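PDB 4E8H: glutathione S-transferase from Bombyx mori, which binds glutathione and probably transfers it to electrophilic substrates, as a homodimeric glutathione transferase. Local coordinates for residues Thr164-Gly176 against Ile204-Leu216. Numbering follows the deposited sequence.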
loop_
_atom_site.group_PDB
_atom_site.type_symbol
_atom_site.label_atom_id
_atom_site.label_comp_id
_atom_site.label_asym_id
_atom_site.label_seq_id
_atom_site.Cartn_x
_atom_site.Cartn_y
_atom_site.Cartn_z
ATOM N N THR B 164 -5.033 5.456 10.185
ATOM C CA THR B 164 -3.648 5.609 9.710
ATOM C C THR B 164 -3.357 6.999 9.125
ATOM O O THR B 164 -2.276 7.554 9.342
ATOM C CB THR B 164 -3.202 4.475 8.740
ATOM O OG1 THR B 164 -1.865 4.726 8.288
ATOM C CG2 THR B 164 -4.136 4.362 7.538
ATOM N N ILE B 165 -4.330 7.553 8.402
ATOM C CA ILE B 165 -4.216 8.896 7.833
ATOM C C ILE B 165 -4.114 9.960 8.940
ATOM O O ILE B 165 -3.310 10.892 8.832
ATOM C CB ILE B 165 -5.366 9.189 6.819
ATOM C CG1 ILE B 165 -5.144 8.384 5.530
ATOM C CG2 ILE B 165 -5.467 10.685 6.509
ATOM C CD1 ILE B 165 -6.349 8.311 4.594
ATOM N N VAL B 166 -4.899 9.798 10.008
ATOM C CA VAL B 166 -4.916 10.767 11.115
ATOM C C VAL B 166 -3.560 10.904 11.830
ATOM O O VAL B 166 -3.255 11.968 12.372
ATOM C CB VAL B 166 -6.086 10.512 12.123
ATOM C CG1 VAL B 166 -5.689 9.535 13.227
ATOM C CG2 VAL B 166 -6.578 11.825 12.726
ATOM N N VAL B 167 -2.755 9.841 11.816
ATOM C CA VAL B 167 -1.406 9.891 12.386
ATOM C C VAL B 167 -0.576 10.984 11.700
ATOM O O VAL B 167 0.098 11.774 12.367
ATOM C CB VAL B 167 -0.684 8.517 12.302
ATOM C CG1 VAL B 167 0.771 8.639 12.743
ATOM C CG2 VAL B 167 -1.402 7.479 13.158
ATOM N N THR B 168 -0.656 11.029 10.372
ATOM C CA THR B 168 0.071 12.005 9.563
ATOM C C THR B 168 -0.412 13.430 9.820
ATOM O O THR B 168 0.392 14.363 9.911
ATOM C CB THR B 168 -0.029 11.647 8.061
ATOM O OG1 THR B 168 0.713 10.448 7.820
ATOM C CG2 THR B 168 0.532 12.759 7.176
ATOM N N ILE B 169 -1.726 13.584 9.939
ATOM C CA ILE B 169 -2.326 14.884 10.207
ATOM C C ILE B 169 -1.972 15.337 11.625
ATOM O O ILE B 169 -1.695 16.520 11.846
ATOM C CB ILE B 169 -3.860 14.874 9.942
ATOM C CG1 ILE B 169 -4.160 14.427 8.499
ATOM C CG2 ILE B 169 -4.486 16.239 10.226
ATOM C CD1 ILE B 169 -3.448 15.230 7.396
ATOM N N THR B 170 -1.948 14.394 12.568
ATOM C CA THR B 170 -1.481 14.679 13.926
ATOM C C THR B 170 -0.025 15.161 13.917
ATOM O O THR B 170 0.304 16.144 14.586
ATOM C CB THR B 170 -1.643 13.459 14.867
ATOM O OG1 THR B 170 -3.022 13.069 14.915
ATOM C CG2 THR B 170 -1.179 13.792 16.288
ATOM N N ASN B 171 0.835 14.486 13.154
ATOM C CA ASN B 171 2.242 14.877 13.074
ATOM C C ASN B 171 2.448 16.292 12.534
ATOM O O ASN B 171 3.150 17.093 13.152
ATOM C CB ASN B 171 3.058 13.872 12.259
ATOM C CG ASN B 171 3.337 12.589 13.019
ATOM O OD1 ASN B 171 3.469 12.587 14.244
ATOM N ND2 ASN B 171 3.434 11.487 12.290
ATOM N N ILE B 172 1.825 16.598 11.397
ATOM C CA ILE B 172 1.987 17.918 10.777
ATOM C C ILE B 172 1.418 19.042 11.651
ATOM O O ILE B 172 1.961 20.149 11.674
ATOM C CB ILE B 172 1.477 17.974 9.304
ATOM C CG1 ILE B 172 -0.051 17.838 9.220
ATOM C CG2 ILE B 172 2.194 16.916 8.451
ATOM C CD1 ILE B 172 -0.636 18.177 7.848
ATOM N N ASP B 173 0.339 18.745 12.374
ATOM C CA ASP B 173 -0.214 19.672 13.356
ATOM C C ASP B 173 0.834 19.992 14.428
ATOM O O ASP B 173 1.089 21.165 14.722
ATOM C CB ASP B 173 -1.485 19.094 13.984
ATOM C CG ASP B 173 -2.126 20.035 14.987
ATOM O OD1 ASP B 173 -2.532 21.150 14.595
ATOM O OD2 ASP B 173 -2.235 19.648 16.170
ATOM N N ALA B 174 1.456 18.949 14.980
ATOM C CA ALA B 174 2.531 19.101 15.965
ATOM C C ALA B 174 3.759 19.839 15.418
ATOM O O ALA B 174 4.505 20.456 16.182
ATOM C CB ALA B 174 2.932 17.743 16.524
ATOM N N PHE B 175 3.966 19.768 14.103
ATOM C CA PHE B 175 5.105 20.431 13.453
ATOM C C PHE B 175 4.804 21.885 13.077
ATOM O O PHE B 175 5.687 22.605 12.599
ATOM C CB PHE B 175 5.571 19.669 12.201
ATOM C CG PHE B 175 5.988 18.237 12.450
ATOM C CD1 PHE B 175 6.256 17.760 13.735
ATOM C CD2 PHE B 175 6.144 17.368 11.372
ATOM C CE1 PHE B 175 6.641 16.435 13.940
ATOM C CE2 PHE B 175 6.534 16.045 11.566
ATOM C CZ PHE B 175 6.784 15.578 12.851
ATOM N N GLY B 176 3.558 22.304 13.283
ATOM C CA GLY B 176 3.151 23.684 13.032
ATOM C C GLY B 176 2.529 23.950 11.672
ATOM O O GLY B 176 2.408 25.108 11.264
ATOM N N ILE B 204 -1.366 7.799 22.757
ATOM C CA ILE B 204 -0.681 7.180 21.618
ATOM C C ILE B 204 -0.222 8.214 20.585
ATOM O O ILE B 204 0.980 8.366 20.349
ATOM C CB ILE B 204 -1.548 6.079 20.933
ATOM C CG1 ILE B 204 -1.876 4.952 21.922
ATOM C CG2 ILE B 204 -0.842 5.517 19.692
ATOM C CD1 ILE B 204 -3.060 4.084 21.513
ATOM N N ASP B 205 -1.177 8.923 19.982
ATOM C CA ASP B 205 -0.896 9.758 18.813
ATOM C C ASP B 205 -0.290 11.118 19.155
ATOM O O ASP B 205 0.727 11.505 18.578
ATOM C CB ASP B 205 -2.147 9.929 17.941
ATOM C CG ASP B 205 -1.817 10.048 16.462
ATOM O OD1 ASP B 205 -0.689 9.685 16.065
ATOM O OD2 ASP B 205 -2.693 10.489 15.688
ATOM N N VAL B 206 -0.923 11.836 20.081
ATOM C CA VAL B 206 -0.440 13.149 20.511
ATOM C C VAL B 206 0.944 13.033 21.160
ATOM O O VAL B 206 1.845 13.812 20.844
ATOM C CB VAL B 206 -1.451 13.861 21.455
ATOM C CG1 VAL B 206 -0.870 15.159 22.010
ATOM C CG2 VAL B 206 -2.751 14.145 20.724
ATOM N N THR B 207 1.106 12.047 22.044
ATOM C CA THR B 207 2.387 11.779 22.704
ATOM C C THR B 207 3.480 11.438 21.686
ATOM O O THR B 207 4.589 11.971 21.766
ATOM C CB THR B 207 2.257 10.659 23.770
ATOM O OG1 THR B 207 1.264 11.029 24.736
ATOM C CG2 THR B 207 3.583 10.422 24.494
ATOM N N GLY B 208 3.157 10.569 20.730
ATOM C CA GLY B 208 4.098 10.174 19.681
ATOM C C GLY B 208 4.542 11.338 18.813
ATOM O O GLY B 208 5.731 11.486 18.523
ATOM N N ALA B 209 3.576 12.164 18.411
ATOM C CA ALA B 209 3.829 13.334 17.569
ATOM C C ALA B 209 4.742 14.361 18.242
ATOM O O ALA B 209 5.615 14.940 17.593
ATOM C CB ALA B 209 2.515 13.982 17.154
ATOM N N LYS B 210 4.533 14.578 19.540
ATOM C CA LYS B 210 5.350 15.513 20.310
ATOM C C LYS B 210 6.798 15.051 20.426
ATOM O O LYS B 210 7.716 15.872 20.402
ATOM C CB LYS B 210 4.751 15.734 21.695
ATOM C CG LYS B 210 3.605 16.737 21.716
ATOM C CD LYS B 210 2.734 16.550 22.945
ATOM C CE LYS B 210 3.567 16.553 24.217
ATOM N NZ LYS B 210 2.842 15.935 25.364
ATOM N N MET B 211 6.990 13.737 20.543
ATOM C CA MET B 211 8.326 13.141 20.568
ATOM C C MET B 211 9.084 13.394 19.266
ATOM O O MET B 211 10.257 13.776 19.296
ATOM C CB MET B 211 8.245 11.642 20.854
ATOM C CG MET B 211 7.869 11.305 22.285
ATOM S SD MET B 211 7.542 9.545 22.467
ATOM C CE MET B 211 7.271 9.420 24.234
ATOM N N LEU B 212 8.415 13.186 18.133
ATOM C CA LEU B 212 8.979 13.538 16.832
ATOM C C LEU B 212 9.243 15.043 16.742
ATOM O O LEU B 212 10.258 15.467 16.185
ATOM C CB LEU B 212 8.057 13.093 15.689
ATOM C CG LEU B 212 7.910 11.601 15.361
ATOM C CD1 LEU B 212 6.802 11.385 14.340
ATOM C CD2 LEU B 212 9.222 10.988 14.871
ATOM N N ALA B 213 8.333 15.840 17.304
ATOM C CA ALA B 213 8.424 17.301 17.238
ATOM C C ALA B 213 9.594 17.884 18.036
ATOM O O ALA B 213 10.060 18.983 17.731
ATOM C CB ALA B 213 7.109 17.943 17.671
ATOM N N SER B 214 10.065 17.154 19.047
ATOM C CA SER B 214 11.207 17.600 19.847
ATOM C C SER B 214 12.492 17.674 19.014
ATOM O O SER B 214 13.450 18.348 19.399
ATOM C CB SER B 214 11.400 16.716 21.085
ATOM O OG SER B 214 11.738 15.388 20.730
ATOM N N PHE B 215 12.498 16.990 17.869
ATOM C CA PHE B 215 13.618 17.047 16.929
ATOM C C PHE B 215 13.658 18.355 16.125
ATOM O O PHE B 215 14.664 18.657 15.478
ATOM C CB PHE B 215 13.607 15.829 15.996
ATOM C CG PHE B 215 13.996 14.544 16.674
ATOM C CD1 PHE B 215 15.318 14.106 16.658
ATOM C CD2 PHE B 215 13.044 13.770 17.333
ATOM C CE1 PHE B 215 15.686 12.916 17.286
ATOM C CE2 PHE B 215 13.400 12.580 17.966
ATOM C CZ PHE B 215 14.724 12.151 17.942
ATOM N N LEU B 216 12.570 19.123 16.174
ATOM C CA LEU B 216 12.516 20.433 15.520
ATOM C C LEU B 216 13.162 21.530 16.370
ATOM O O LEU B 216 13.564 21.298 17.512
ATOM C CB LEU B 216 11.072 20.817 15.169
ATOM C CG LEU B 216 10.398 20.097 13.996
ATOM C CD1 LEU B 216 8.908 20.401 13.967
ATOM C CD2 LEU B 216 11.042 20.462 12.665
#
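A174 and F175 meet A209, L212, A213 and L216 in the apolar centre of a helix-helix packing within the all-helical C-terminal part of the glutathione transferase fold. Helices 164-174 and 204-213 cross at -46°, their axes 8.8 Å apart at the nearest point, and methyl-sized side chains allow this: A174 CB lies 3.8 Å from A209 CB, and the CA atoms of N171 and A209 approach to 5.0 Å. The F175 ring closes the C-terminal end of the interface. Its chi1 (-58°) carries the ring alongside the backbone N, and chi2 of -16° turns its edge to helix 204-213; L212 CB sits in plane, 4.0 Å from F175 CZ, and the backbone N of A213 also lies at this edge. L216 follows in the turn after helix 204-213; its side chain crosses that of F175 at about a right angle, CD1 3.7 Å from F175 CD1. N171 O lies above one ring face, offset toward the rim, and Y118 of helix 93-124 meets the ring with inclined planes. Replacing F175 by an alanine is likely to leave L212 CB and A213 CB without their aromatic neighbour and L216 CD1 free to shift. At the edge of this core the amide end of N171 comes near helix 204-213, its OD1 3.4 Å from A209 CB while L212 CD1 crosses beside it; the same oxygen accepts a hydrogen bond from R19 of helix 16-27. R19 also forms a salt bridge with D205 OD1, so one arginine ties both helices to the N-terminal, thioredoxin-like domain. The V167 side chain crosses that of D205 at a slant, CG2 near OD1. T170 OG1 and D205 OD2, 2.7 Å apart, hydrogen-bond across the helices; Y201 OH bonds to this hydroxyl too, and V166 O, 2.8 Å from T170 OG1, is a rival acceptor.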